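4-alpha-glucanotransferase (Streptococcus agalactiae, PDB 6M6T) is an amylomaltase, also known as a disproportionating enzyme, a glucanotransferase of the TIM-barrel clan whose pockets hold glycans in this structure. Local coordinates at residues P97-Y102 with N469-M474; K164-R169 with E227-P232; S255-L260 with Y311-D316. All coordinates share one frame; numbering follows the deposited sequence.

The three contacts lie apart within one protein of the TIM-barrel clan, and none touches another. Interaction 1 joins two loops 367 residues apart in sequence, so interactions 2 and 3 are both nested in the stretch of chain it closes; these two follow one another in series. Centres of interactions 1 and 3 are 28 Å apart, with nearest atoms about 10 Å apart, and both approach bound glycan: the W470 side chain lies about 5 Å from AC1, while L260 hydrogen-bonds an AC1 directly. Interaction 2 is more remote, its centre 34 Å from that of interaction 1 and 30 Å from that of interaction 3, and is helix-end packing.

Interaction 1: P97-Y102 with N469-M474; sequences PEVVDY and NWQWRM
Two loop segments, P97-Y102 and N469-M474, run antiparallel and meet at a single beta bridge, the non-hydrogen-bonded pair V99 and W472. One flanking bond is sound, V100 N to Q471 O at 3.0 Å, with the donor in the carbonyl plane on a lone pair; the other, R473 N to E98 O at 3.3 Å, is weak. Y102 closes one end. With CG anti to its carbonyl carbon (chi1 -66°), its ring presents an edge to W470 O, and OH donates to that oxygen at 2.7 Å, within the carbonyl plane. V100 divides its methyls: CG1 sits over one face of the Y102 ring, toward the rim, while CG2 meets R473 CD at 3.4 Å, the two side chains crossing nearly at right angles. R473, with CG anti to its carbonyl carbon, is extended at chi2 and bends at chi3 (72°), which carries its guanidinium to L16 O, hydrogen-bonded by NE. E98 has CG in the crowded position between N and the carbonyl carbon (chi1 40°); its extended chain then ends in salt bridges to K454 and R475. Q471 lies alongside V99, pointing the same way, and passes its CG 3.3 Å from V100 O. A water takes a hydrogen bond from Y102 N at 2.7 Å, gives one to V100 O, and is weakly held by Q471 NE2. The contact thus joins the loop leading into helix 105-122 to the one between helices 448-451 and 481-493; W472 packs on M448 and Q449 of helix 448-451, and M474 pairs its backbone with S15, beyond strand 6-10.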
# COMPACT_ATOMS: atom_id res chain seq x y z
N PRO A 97 22.11 -4.69 -1.49
CA PRO A 97 20.94 -5.55 -1.30
C PRO A 97 19.80 -4.91 -0.52
O PRO A 97 18.64 -5.06 -0.93
CB PRO A 97 21.51 -6.78 -0.57
CG PRO A 97 22.88 -6.37 -0.13
CD PRO A 97 23.35 -5.40 -1.17
N GLU A 98 20.07 -4.21 0.60
CA GLU A 98 18.99 -3.68 1.43
C GLU A 98 18.54 -2.28 1.01
O GLU A 98 18.00 -1.54 1.84
CB GLU A 98 19.38 -3.68 2.93
CG GLU A 98 20.81 -3.29 3.29
CD GLU A 98 20.99 -3.01 4.79
OE1 GLU A 98 22.10 -2.55 5.18
OE2 GLU A 98 20.04 -3.25 5.58
N VAL A 99 18.75 -1.91 -0.26
CA VAL A 99 18.20 -0.69 -0.85
C VAL A 99 17.71 -1.04 -2.25
O VAL A 99 18.46 -1.61 -3.04
CB VAL A 99 19.23 0.45 -0.93
CG1 VAL A 99 18.59 1.68 -1.58
CG2 VAL A 99 19.78 0.80 0.44
N VAL A 100 16.46 -0.70 -2.56
CA VAL A 100 16.03 -0.79 -3.95
C VAL A 100 16.54 0.43 -4.69
O VAL A 100 16.71 1.51 -4.11
CB VAL A 100 14.50 -0.91 -4.09
CG1 VAL A 100 14.16 -1.42 -5.48
CG2 VAL A 100 13.92 -1.80 -3.02
N ASP A 101 16.82 0.26 -5.98
CA ASP A 101 17.08 1.37 -6.89
C ASP A 101 15.98 1.32 -7.96
O ASP A 101 16.08 0.59 -8.95
CB ASP A 101 18.48 1.30 -7.49
CG ASP A 101 18.71 2.38 -8.56
OD1 ASP A 101 18.09 3.47 -8.47
OD2 ASP A 101 19.51 2.12 -9.50
N TYR A 102 14.91 2.10 -7.74
CA TYR A 102 13.82 2.16 -8.70
C TYR A 102 14.24 2.89 -9.96
O TYR A 102 13.69 2.63 -11.04
CB TYR A 102 12.60 2.86 -8.10
CG TYR A 102 11.92 2.16 -6.94
CD1 TYR A 102 12.35 2.35 -5.64
CD2 TYR A 102 10.80 1.33 -7.15
CE1 TYR A 102 11.73 1.72 -4.57
CE2 TYR A 102 10.17 0.70 -6.09
CZ TYR A 102 10.64 0.90 -4.80
OH TYR A 102 10.03 0.28 -3.72
N ASN A 469 12.79 6.93 -0.31
CA ASN A 469 11.61 6.38 0.35
C ASN A 469 11.22 5.10 -0.37
O ASN A 469 11.37 4.99 -1.59
CB ASN A 469 10.42 7.38 0.33
CG ASN A 469 10.54 8.48 1.40
OD1 ASN A 469 10.67 8.20 2.58
ND2 ASN A 469 10.49 9.73 0.97
N TRP A 470 10.68 4.14 0.39
CA TRP A 470 10.23 2.84 -0.13
C TRP A 470 11.40 1.98 -0.60
O TRP A 470 11.25 1.13 -1.49
CB TRP A 470 9.19 3.00 -1.25
CG TRP A 470 8.27 4.18 -1.05
CD1 TRP A 470 8.35 5.40 -1.67
CD2 TRP A 470 7.13 4.27 -0.17
NE1 TRP A 470 7.35 6.23 -1.23
CE2 TRP A 470 6.59 5.57 -0.31
CE3 TRP A 470 6.52 3.38 0.72
CZ2 TRP A 470 5.46 5.99 0.40
CZ3 TRP A 470 5.40 3.81 1.43
CH2 TRP A 470 4.88 5.10 1.27
N GLN A 471 12.56 2.18 0.01
CA GLN A 471 13.77 1.53 -0.45
C GLN A 471 14.27 0.44 0.46
O GLN A 471 15.25 -0.23 0.11
CB GLN A 471 14.88 2.57 -0.62
CG GLN A 471 14.87 3.23 -1.95
CD GLN A 471 15.59 4.53 -1.89
OE1 GLN A 471 16.31 4.80 -0.92
NE2 GLN A 471 15.40 5.37 -2.91
N TRP A 472 13.67 0.23 1.62
CA TRP A 472 14.21 -0.77 2.53
C TRP A 472 13.98 -2.18 2.01
O TRP A 472 12.87 -2.54 1.62
CB TRP A 472 13.60 -0.63 3.92
CG TRP A 472 14.27 -1.52 4.90
CD1 TRP A 472 15.53 -1.38 5.41
CD2 TRP A 472 13.72 -2.70 5.48
NE1 TRP A 472 15.79 -2.40 6.30
CE2 TRP A 472 14.70 -3.23 6.35
CE3 TRP A 472 12.50 -3.37 5.35
CZ2 TRP A 472 14.50 -4.39 7.09
CZ3 TRP A 472 12.31 -4.53 6.08
CH2 TRP A 472 13.30 -5.02 6.94
N ARG A 473 15.04 -2.97 2.00
CA ARG A 473 14.93 -4.41 1.84
C ARG A 473 15.63 -5.07 3.02
O ARG A 473 16.46 -4.46 3.70
CB ARG A 473 15.51 -4.87 0.49
CG ARG A 473 14.69 -4.40 -0.71
CD ARG A 473 15.31 -4.79 -2.03
NE ARG A 473 15.20 -6.23 -2.28
CZ ARG A 473 16.10 -6.96 -2.93
NH1 ARG A 473 17.20 -6.39 -3.42
NH2 ARG A 473 15.91 -8.26 -3.09
N MET A 474 15.29 -6.32 3.27
CA MET A 474 15.79 -7.05 4.43
C MET A 474 16.73 -8.18 4.01
O MET A 474 16.36 -9.02 3.18
CB MET A 474 14.64 -7.60 5.25
CG MET A 474 15.01 -8.72 6.18
SD MET A 474 13.59 -9.82 6.30
CE MET A 474 13.60 -10.45 4.63
O HOH W 1 15.60 3.84 -5.79

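Interaction 2: K164-R169 with E227-P232; sequences KAIIRR and EVWTMP
Helix 164-167 terminates in a Schellman motif, with R169 as C-prime residue at positive phi (47°) and its N bonded to I166 O, and the nearest CA pair to helix 226-230 is R169 with T230, 7.7 Å apart. The indole of W229 spans this gap: CG is anti to the backbone N, and the ring turns its NE1-CD1 edge to the carbonyls of I166 and I167 at the helix end. W229 NE1 donates to I166 O at 2.9 Å with an N-H...O angle of 152°, the oxygen lying in the ring plane. I166 O accepts from both W229 NE1 and R169 N, so the carbonyl that closes the Schellman turn also receives the indole N-H. CD1 of W229 approaches I167 O along the same edge, while I166 CG1 packs on W229 CZ2 at 4.3 Å. R169 crosses one ring face. Its CG makes a CH-pi contact 4.0 Å from the centroid of the five-membered ring, then the chain bends at chi3 and puts CZ 4.2 Å from the six-membered centroid, a cation-pi interaction. The guanidinium plane is tilted 72° from the indole, so it stands on edge rather than stacking flat, with R169 NH2 3.4 Å from W229 CZ3. T230 packs against the guanidinium: its CB lies over one face, and T230 CG2 is 3.9 Å from R169 NE. K241 NZ hydrogen-bonds both I167 O and W229 O, tying together the two helix ends. Further out, W161 stacks edge-to-face with W229, F146 and I149 of helix 140-152 pack on the same indole, and helix 171-180 receives I166 and R169.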
# COMPACT_ATOMS: atom_id res chain seq x y z
N LYS A 164 -4.95 16.45 -27.93
CA LYS A 164 -6.13 16.74 -27.13
C LYS A 164 -7.30 15.82 -27.45
O LYS A 164 -8.15 15.57 -26.59
CB LYS A 164 -6.51 18.21 -27.31
CG LYS A 164 -5.87 19.16 -26.28
CD LYS A 164 -4.69 19.93 -26.88
CE LYS A 164 -3.69 20.35 -25.80
NZ LYS A 164 -2.49 21.03 -26.37
N ALA A 165 -7.37 15.29 -28.67
CA ALA A 165 -8.43 14.33 -29.00
C ALA A 165 -8.32 13.09 -28.14
O ALA A 165 -9.32 12.60 -27.59
CB ALA A 165 -8.36 13.96 -30.48
N ILE A 166 -7.10 12.55 -28.00
CA ILE A 166 -6.93 11.33 -27.21
C ILE A 166 -7.07 11.64 -25.73
O ILE A 166 -7.50 10.78 -24.95
CB ILE A 166 -5.59 10.63 -27.54
CG1 ILE A 166 -5.69 9.14 -27.24
CG2 ILE A 166 -4.44 11.22 -26.76
CD1 ILE A 166 -6.82 8.44 -27.95
N ILE A 167 -6.74 12.86 -25.31
CA ILE A 167 -6.85 13.19 -23.89
C ILE A 167 -8.29 13.10 -23.42
O ILE A 167 -8.56 12.69 -22.28
CB ILE A 167 -6.22 14.58 -23.64
CG1 ILE A 167 -4.73 14.41 -23.33
CG2 ILE A 167 -6.96 15.31 -22.53
CD1 ILE A 167 -3.96 15.70 -23.32
N ARG A 168 -9.25 13.42 -24.27
CA ARG A 168 -10.66 13.31 -23.91
C ARG A 168 -11.37 12.24 -24.73
O ARG A 168 -12.58 12.34 -24.98
CB ARG A 168 -11.36 14.66 -24.06
CG ARG A 168 -10.87 15.47 -25.23
CD ARG A 168 -11.53 16.81 -25.29
NE ARG A 168 -11.09 17.55 -26.47
CZ ARG A 168 -9.96 18.23 -26.52
NH1 ARG A 168 -9.16 18.27 -25.46
NH2 ARG A 168 -9.62 18.88 -27.63
N ARG A 169 -10.63 11.21 -25.16
CA ARG A 169 -11.18 9.96 -25.70
C ARG A 169 -12.28 10.19 -26.74
O ARG A 169 -13.42 9.75 -26.58
CB ARG A 169 -11.71 9.06 -24.57
CG ARG A 169 -11.21 9.38 -23.19
CD ARG A 169 -11.78 8.40 -22.20
NE ARG A 169 -11.06 7.13 -22.29
CZ ARG A 169 -11.52 6.03 -22.87
NH1 ARG A 169 -12.73 6.02 -23.41
NH2 ARG A 169 -10.76 4.93 -22.91
N GLU A 227 -8.30 6.35 -14.44
CA GLU A 227 -9.62 6.72 -13.92
C GLU A 227 -9.94 8.18 -14.24
O GLU A 227 -11.08 8.50 -14.62
CB GLU A 227 -9.68 6.46 -12.41
CG GLU A 227 -10.10 5.03 -12.05
CD GLU A 227 -8.93 4.06 -12.00
OE1 GLU A 227 -7.78 4.51 -11.78
OE2 GLU A 227 -9.16 2.84 -12.17
N VAL A 228 -8.97 9.08 -14.07
CA VAL A 228 -9.10 10.46 -14.51
C VAL A 228 -9.34 10.53 -16.00
O VAL A 228 -9.97 11.47 -16.50
CB VAL A 228 -7.84 11.24 -14.09
CG1 VAL A 228 -7.84 12.64 -14.68
CG2 VAL A 228 -7.73 11.29 -12.57
N TRP A 229 -8.85 9.53 -16.74
CA TRP A 229 -9.03 9.45 -18.18
C TRP A 229 -10.43 8.95 -18.56
O TRP A 229 -11.19 9.65 -19.24
CB TRP A 229 -7.95 8.56 -18.77
CG TRP A 229 -7.80 8.69 -20.23
CD1 TRP A 229 -7.80 9.85 -20.94
CD2 TRP A 229 -7.64 7.63 -21.17
NE1 TRP A 229 -7.65 9.58 -22.27
CE2 TRP A 229 -7.55 8.23 -22.44
CE3 TRP A 229 -7.58 6.24 -21.07
CZ2 TRP A 229 -7.38 7.47 -23.61
CZ3 TRP A 229 -7.43 5.50 -22.23
CH2 TRP A 229 -7.33 6.12 -23.48
N THR A 230 -10.79 7.72 -18.14
CA THR A 230 -12.04 7.12 -18.58
C THR A 230 -13.26 7.57 -17.78
O THR A 230 -14.39 7.42 -18.26
CB THR A 230 -11.97 5.60 -18.49
OG1 THR A 230 -12.09 5.22 -17.11
CG2 THR A 230 -10.66 5.08 -19.03
N MET A 231 -13.06 8.08 -16.57
CA MET A 231 -14.18 8.43 -15.69
C MET A 231 -13.91 9.78 -15.03
O MET A 231 -13.83 9.88 -13.80
CB MET A 231 -14.38 7.35 -14.64
CG MET A 231 -14.86 6.00 -15.16
SD MET A 231 -14.99 4.81 -13.79
CE MET A 231 -13.27 4.35 -13.56
N PRO A 232 -13.78 10.86 -15.82
CA PRO A 232 -13.42 12.16 -15.23
C PRO A 232 -14.48 12.73 -14.31
O PRO A 232 -14.16 13.61 -13.49
CB PRO A 232 -13.23 13.05 -16.47
CG PRO A 232 -14.14 12.44 -17.50
CD PRO A 232 -14.07 10.96 -17.26

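Interaction 3: S255-L260 with Y311-D316; sequences SDDGQL and YQTAND. With AC1 (4,6-dideoxy-4-{[(1S,4R,5S,6S)-4,5,6-trihydroxy-3-(hydroxymethyl)cyclohex-2-en-1-yl]amino}-alpha-D-glucopyranose), chain I.
Apolar contacts carry most of this pairing between the start of strand 259-264 and the turn-bearing loop before strand 319-321. L260, with CG anti to its backbone N, drives CD1 over one face of Y311, 3.8 Å from the ring centroid and 25° off the normal, a CH-pi contact offset toward the rim on the CD2-CE2 side. L260 CB meets A314 CB at 3.9 Å. A314 CB, on the type I turn T313-D316, is also 3.3 Å from Q259 O. No hydrogen bond crosses between the segments: the methyl T313 CG2 lies 3.5 Å from D257 OD1, and N315 OD1 and D257 O, 3.5 Å apart, are both acceptors. The ligand supplies the hydrogen bond: AC1 O3B donates to L260 O at a modelled 2.4 Å. The backbone N of L260 is bound by N464 OD1, and Q259 OE1 by W261 NE1, all of these residues being in the glycan pockets. L260 thus uses CB and CD1 for apolar packing on A314 and Y311 and its carbonyl O to accept from AC1, with CD2 also near the ligand. This is consistent with the loop helping to position this pocket residue.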
# COMPACT_ATOMS: atom_id res chain seq x y z
N SER A 255 4.65 19.58 13.60
CA SER A 255 5.42 20.16 12.50
C SER A 255 4.52 21.04 11.63
O SER A 255 3.42 20.63 11.24
CB SER A 255 6.14 19.10 11.67
OG SER A 255 7.33 18.69 12.35
N ASP A 256 5.03 22.24 11.30
CA ASP A 256 4.30 23.44 10.90
C ASP A 256 3.98 23.54 9.41
O ASP A 256 3.19 24.41 9.02
CB ASP A 256 5.12 24.67 11.36
CG ASP A 256 4.54 26.00 10.89
OD1 ASP A 256 3.33 26.23 11.11
OD2 ASP A 256 5.31 26.80 10.30
N ASP A 257 4.55 22.71 8.54
CA ASP A 257 4.24 22.94 7.14
C ASP A 257 3.23 21.97 6.52
O ASP A 257 2.74 22.24 5.42
CB ASP A 257 5.53 22.97 6.31
CG ASP A 257 5.85 24.37 5.82
OD1 ASP A 257 4.90 25.17 5.71
OD2 ASP A 257 7.04 24.68 5.58
N GLY A 258 2.91 20.87 7.18
CA GLY A 258 1.83 20.03 6.68
C GLY A 258 2.27 19.20 5.49
O GLY A 258 3.46 18.97 5.26
N GLN A 259 1.29 18.74 4.72
CA GLN A 259 1.56 17.81 3.63
C GLN A 259 0.78 18.18 2.38
O GLN A 259 -0.42 18.45 2.44
CB GLN A 259 1.22 16.37 4.00
CG GLN A 259 2.24 15.67 4.88
CD GLN A 259 1.76 14.29 5.29
OE1 GLN A 259 1.06 13.61 4.52
NE2 GLN A 259 2.11 13.87 6.50
N LEU A 260 1.48 18.16 1.25
CA LEU A 260 0.89 18.31 -0.07
C LEU A 260 1.08 16.99 -0.82
O LEU A 260 2.21 16.53 -0.98
CB LEU A 260 1.54 19.47 -0.82
CG LEU A 260 1.03 19.74 -2.23
CD1 LEU A 260 0.53 21.18 -2.33
CD2 LEU A 260 2.14 19.45 -3.24
N TYR A 311 -1.67 27.35 -5.27
CA TYR A 311 -1.15 27.15 -3.93
C TYR A 311 0.29 27.61 -3.86
O TYR A 311 0.99 27.68 -4.88
CB TYR A 311 -1.27 25.69 -3.50
CG TYR A 311 -0.47 24.70 -4.33
CD1 TYR A 311 -1.03 24.08 -5.45
CD2 TYR A 311 0.84 24.36 -3.99
CE1 TYR A 311 -0.30 23.16 -6.22
CE2 TYR A 311 1.58 23.45 -4.75
CZ TYR A 311 1.00 22.86 -5.86
OH TYR A 311 1.71 21.96 -6.62
N GLN A 312 0.73 27.96 -2.66
CA GLN A 312 2.16 28.09 -2.41
C GLN A 312 2.66 27.11 -1.36
O GLN A 312 3.72 26.50 -1.54
CB GLN A 312 2.51 29.54 -2.01
CG GLN A 312 4.02 29.84 -2.08
CD GLN A 312 4.57 29.88 -3.51
OE1 GLN A 312 3.82 30.06 -4.48
NE2 GLN A 312 5.88 29.72 -3.65
N THR A 313 1.91 26.91 -0.28
CA THR A 313 2.10 25.74 0.56
C THR A 313 0.75 25.04 0.71
O THR A 313 -0.28 25.51 0.21
CB THR A 313 2.70 26.09 1.94
OG1 THR A 313 3.71 27.09 1.77
CG2 THR A 313 3.35 24.87 2.59
N ALA A 314 0.78 23.88 1.37
CA ALA A 314 -0.41 23.06 1.59
C ALA A 314 -1.36 23.65 2.62
O ALA A 314 -2.48 23.15 2.76
CB ALA A 314 0.02 21.66 2.01
N ASN A 315 -0.96 24.70 3.33
CA ASN A 315 -1.86 25.37 4.27
C ASN A 315 -2.89 26.25 3.58
O ASN A 315 -3.69 26.88 4.27
CB ASN A 315 -1.03 26.20 5.25
CG ASN A 315 -0.06 25.35 6.03
OD1 ASN A 315 1.14 25.30 5.72
ND2 ASN A 315 -0.57 24.65 7.04
N ASP A 316 -2.88 26.29 2.24
CA ASP A 316 -3.81 27.09 1.45
C ASP A 316 -4.97 26.21 0.96
O ASP A 316 -5.11 25.93 -0.22
CB ASP A 316 -3.08 27.73 0.27
CG ASP A 316 -2.64 29.16 0.55
OD1 ASP A 316 -2.42 29.52 1.73
OD2 ASP A 316 -2.51 29.93 -0.44
C1 AC1 I . 2.01 9.54 0.75
O2 AC1 I . 3.35 10.84 2.36
C2 AC1 I . 3.25 10.43 0.98
C4A AC1 I . 4.34 15.06 -4.63
C3 AC1 I . 3.24 11.64 0.10
O3 AC1 I . 4.45 12.33 0.39
C4 AC1 I . 3.16 11.20 -1.38
N4A AC1 I . 3.27 12.27 -2.42
C5 AC1 I . 1.82 10.49 -1.50
O5 AC1 I . 1.85 9.30 -0.68
C6 AC1 I . 1.58 10.11 -2.95
C1B AC1 I . 4.62 12.61 -2.95
C2B AC1 I . 4.95 14.02 -2.48
O2B AC1 I . 4.84 14.11 -1.06
C3B AC1 I . 3.94 14.97 -3.15
O3B AC1 I . 3.98 16.28 -2.53
O4 AC1 I . 3.40 15.87 -5.41
C5B AC1 I . 4.50 13.78 -5.18
C7B AC1 I . 4.67 12.62 -4.37
C6B AC1 I . 4.56 13.71 -6.72
O6B AC1 I . 3.99 14.92 -7.29